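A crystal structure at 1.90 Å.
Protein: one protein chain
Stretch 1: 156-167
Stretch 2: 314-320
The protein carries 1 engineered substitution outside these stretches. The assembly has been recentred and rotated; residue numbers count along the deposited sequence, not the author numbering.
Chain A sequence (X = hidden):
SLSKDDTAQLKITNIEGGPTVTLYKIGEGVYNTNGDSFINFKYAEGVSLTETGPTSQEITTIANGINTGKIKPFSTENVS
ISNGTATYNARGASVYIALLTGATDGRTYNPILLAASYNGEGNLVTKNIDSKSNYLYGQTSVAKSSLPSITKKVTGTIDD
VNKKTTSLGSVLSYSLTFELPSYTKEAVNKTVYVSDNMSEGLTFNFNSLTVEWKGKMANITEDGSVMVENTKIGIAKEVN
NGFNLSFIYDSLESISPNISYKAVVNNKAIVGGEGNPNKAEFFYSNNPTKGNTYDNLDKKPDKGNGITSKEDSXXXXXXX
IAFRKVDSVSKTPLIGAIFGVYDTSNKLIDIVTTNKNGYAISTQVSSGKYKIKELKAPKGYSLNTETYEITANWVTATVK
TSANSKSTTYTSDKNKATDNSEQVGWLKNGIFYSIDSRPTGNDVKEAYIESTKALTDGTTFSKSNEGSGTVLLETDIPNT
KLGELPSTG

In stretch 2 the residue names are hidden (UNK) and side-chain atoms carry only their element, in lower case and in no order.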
# COMPACT_ATOMS: atom_id res chain seq x y z
N GLY A 156 -6.35 9.55 12.21
CA GLY A 156 -6.38 11.02 12.04
C GLY A 156 -7.61 11.46 11.26
O GLY A 156 -7.84 12.65 11.05
N THR A 157 -8.40 10.47 10.83
CA THR A 157 -9.59 10.64 10.03
C THR A 157 -10.83 10.64 10.91
O THR A 157 -10.76 10.32 12.12
CB THR A 157 -9.73 9.47 9.02
OG1 THR A 157 -9.51 8.24 9.72
CG2 THR A 157 -8.71 9.58 7.86
N ILE A 158 -11.96 10.96 10.30
CA ILE A 158 -13.24 10.95 10.97
C ILE A 158 -14.12 9.89 10.31
O ILE A 158 -14.33 9.95 9.10
CB ILE A 158 -13.94 12.32 10.83
CG1 ILE A 158 -13.09 13.44 11.44
CG2 ILE A 158 -15.34 12.28 11.43
CD1 ILE A 158 -12.98 13.36 12.94
N ASP A 159 -14.62 8.94 11.09
CA ASP A 159 -15.44 7.85 10.54
C ASP A 159 -16.81 8.35 10.12
O ASP A 159 -17.53 8.95 10.92
CB ASP A 159 -15.58 6.69 11.53
CG ASP A 159 -14.33 5.80 11.61
OD1 ASP A 159 -13.63 5.63 10.59
OD2 ASP A 159 -14.06 5.26 12.70
N ASP A 160 -17.16 8.10 8.87
CA ASP A 160 -18.48 8.38 8.33
C ASP A 160 -19.10 7.05 7.90
O ASP A 160 -18.92 6.61 6.77
CB ASP A 160 -18.32 9.32 7.14
CG ASP A 160 -19.64 9.68 6.49
OD1 ASP A 160 -20.69 9.43 7.11
OD2 ASP A 160 -19.61 10.19 5.35
N VAL A 161 -19.81 6.40 8.83
CA VAL A 161 -20.26 5.02 8.65
C VAL A 161 -19.00 4.19 8.34
O VAL A 161 -18.06 4.18 9.15
CB VAL A 161 -21.41 4.93 7.60
CG1 VAL A 161 -22.16 3.61 7.70
CG2 VAL A 161 -22.41 6.07 7.83
N ASN A 162 -18.93 3.52 7.20
CA ASN A 162 -17.73 2.76 6.85
C ASN A 162 -16.72 3.56 6.01
O ASN A 162 -15.83 2.97 5.41
CB ASN A 162 -18.13 1.48 6.11
CG ASN A 162 -18.93 1.77 4.86
OD1 ASN A 162 -19.42 2.89 4.67
ND2 ASN A 162 -19.07 0.78 4.00
N LYS A 163 -16.87 4.88 5.94
CA LYS A 163 -15.97 5.73 5.14
C LYS A 163 -15.06 6.53 6.05
O LYS A 163 -15.55 7.22 6.94
CB LYS A 163 -16.78 6.71 4.30
CG LYS A 163 -17.76 6.09 3.32
CD LYS A 163 -17.04 5.55 2.10
CE LYS A 163 -18.00 5.13 0.98
NZ LYS A 163 -19.19 4.37 1.48
N LYS A 164 -13.76 6.48 5.83
CA LYS A 164 -12.87 7.38 6.55
C LYS A 164 -12.76 8.71 5.82
O LYS A 164 -12.45 8.75 4.64
CB LYS A 164 -11.50 6.72 6.81
CG LYS A 164 -11.65 5.50 7.73
CD LYS A 164 -10.33 4.97 8.26
CE LYS A 164 -10.54 3.70 9.07
NZ LYS A 164 -11.21 3.95 10.39
N THR A 165 -13.06 9.80 6.53
CA THR A 165 -13.10 11.13 5.93
C THR A 165 -12.09 12.08 6.59
O THR A 165 -11.64 11.87 7.70
CB THR A 165 -14.51 11.74 6.02
OG1 THR A 165 -14.79 12.12 7.37
CG2 THR A 165 -15.57 10.75 5.55
N THR A 166 -11.75 13.15 5.88
CA THR A 166 -10.77 14.10 6.37
C THR A 166 -11.05 15.50 5.80
O THR A 166 -12.02 15.70 5.04
CB THR A 166 -9.35 13.63 5.99
OG1 THR A 166 -8.38 14.44 6.68
CG2 THR A 166 -9.15 13.73 4.52
N SER A 167 -10.20 16.46 6.13
CA SER A 167 -10.39 17.82 5.70
C SER A 167 -9.06 18.44 5.28
O SER A 167 -7.99 17.94 5.65
CB SER A 167 -11.05 18.61 6.82
OG SER A 167 -10.18 18.72 7.94
N UNK A 314 -5.73 2.31 1.42
CA UNK A 314 -6.80 2.94 2.19
C UNK A 314 -7.26 4.16 1.41
O UNK A 314 -6.45 4.91 0.88
c UNK A 314 -6.33 3.32 3.59
c UNK A 314 -7.03 1.17 4.81
n UNK A 314 -9.35 0.91 5.65
c UNK A 314 -5.90 2.13 4.47
c UNK A 314 -8.21 1.85 5.47
N UNK A 315 -8.56 4.35 1.31
CA UNK A 315 -9.09 5.51 0.60
C UNK A 315 -9.62 6.42 1.67
O UNK A 315 -10.33 5.99 2.60
c UNK A 315 -10.21 5.11 -0.39
c UNK A 315 -10.61 6.30 -1.27
c UNK A 315 -10.95 3.32 -2.03
c UNK A 315 -9.78 3.94 -1.26
N UNK A 316 -9.27 7.69 1.57
CA UNK A 316 -9.82 8.66 2.47
C UNK A 316 -10.63 9.66 1.66
O UNK A 316 -10.23 10.05 0.57
c UNK A 316 -9.31 10.38 4.21
c UNK A 316 -7.99 8.27 4.13
c UNK A 316 -8.72 9.34 3.30
N UNK A 317 -11.77 10.06 2.21
CA UNK A 317 -12.76 10.88 1.49
C UNK A 317 -12.86 12.31 2.05
O UNK A 317 -12.58 12.56 3.22
c UNK A 317 -14.12 8.87 0.87
o UNK A 317 -14.10 5.21 -1.11
c UNK A 317 -13.95 6.46 0.91
c UNK A 317 -14.11 10.20 1.57
c UNK A 317 -14.26 7.57 -1.17
c UNK A 317 -13.95 7.68 1.57
c UNK A 317 -14.27 8.78 -0.52
c UNK A 317 -14.11 6.41 -0.45
N UNK A 318 -13.24 13.25 1.18
CA UNK A 318 -13.59 14.60 1.63
C UNK A 318 -14.86 15.02 0.90
O UNK A 318 -15.17 14.49 -0.17
c UNK A 318 -12.49 15.65 1.31
c UNK A 318 -11.13 15.17 1.70
o UNK A 318 -12.47 15.93 -0.10
N UNK A 319 -15.54 16.01 1.47
CA UNK A 319 -16.73 16.61 0.87
C UNK A 319 -16.55 18.12 0.83
O UNK A 319 -15.62 18.67 1.43
c UNK A 319 -18.08 14.83 2.10
c UNK A 319 -17.97 16.30 1.72
c UNK A 319 -18.31 13.86 1.12
c UNK A 319 -18.01 13.07 3.76
c UNK A 319 -17.92 14.42 3.42
c UNK A 319 -18.24 12.12 2.78
c UNK A 319 -18.40 12.52 1.45
o UNK A 319 -18.32 10.78 3.12
N UNK A 320 -17.46 18.79 0.14
CA UNK A 320 -17.46 20.23 0.12
C UNK A 320 -18.87 20.75 0.34
O UNK A 320 -19.85 20.10 -0.03
c UNK A 320 -16.84 20.77 -1.16
c UNK A 320 -17.50 20.29 -2.44
c UNK A 320 -16.68 20.62 -3.67
o UNK A 320 -15.48 20.89 -3.59
n UNK A 320 -17.33 20.58 -4.82
O HOH W 1 -12.50 4.91 3.81

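Position 314 carries four carbons in a row ending in a nitrogen, the unbranched chain of lysine. Its CA-to-CB bond points toward stretch 1, but its terminal nitrogen, the closest side-chain atom, stays 4.6 Å from Lys 164 CE, beyond contact distance. This is Lys 314.

Position 315 has four carbons, forked at the first, with one arm two carbons long; no heteroatom is present. That pattern is isoleucine. The nearest side-chain approach, Ile 315 CB to Lys 164 O, is 6.6 Å, so its link is through the backbone: a water accepts from Lys 164 N (2.9 Å) and donates to Ile 315 O (2.7 Å), spanning a gap where no direct bond forms.

Position 316 shows one carbon carrying two more, three in all, and is buried. One of the two branch carbons lies 3.4 Å from Thr 166 CG2 and 3.8 Å from Thr 157 CG2. A valine and a threonine share this forked shape, but both tips here are carbon, and the surroundings are methyl groups: Val 316, with CG1 making both contacts.

Position 317 has one carbon, then a six-carbon ring bearing one oxygen, which identifies tyrosine. A ring carbon, CE2 of Tyr 317, sits 3.4 Å from Lys 163 CD, so the aliphatic part of the lysine packs against the ring.

Position 318 has one carbon carrying one oxygen and one carbon, a threonine. In Thr 318, CG2 approaches Thr 166 O at 3.5 Å and Thr 166 CG2 at 3.7 Å, while the hydroxyl is satisfied elsewhere in the structure.

Position 319 again shows a carbon and a six-carbon ring with an oxygen. That oxygen lies 2.6 Å from Asp 160 OD2, a hydrogen bond that a ring without a hydroxyl could not make. This is Tyr 319; its OH donates to the carboxylate and also lies 3.7 Å from Thr 165 CG2.

Position 320 has three carbons, the third carrying an oxygen and a nitrogen, the amide of glutamine. Gln 320 is out of reach of stretch 1.

The contact is built on a single bridge between Thr 165 and Tyr 317, whose CA atoms are 4.5 Å apart. Tyr 317 N donates to Lys 164 O (2.8 Å, 161°) and Thr 166 N to Tyr 317 O (2.8 Å, 146°), so both backbone polar groups of Tyr 317 are engaged. Around this bridge, methyl packing at Val 316 and the phenol-carboxylate bond of Tyr 319 add side-chain anchorage, burying 499 Å² over both sides.

Stretch 2, residues 314-320: KIVYTYQ
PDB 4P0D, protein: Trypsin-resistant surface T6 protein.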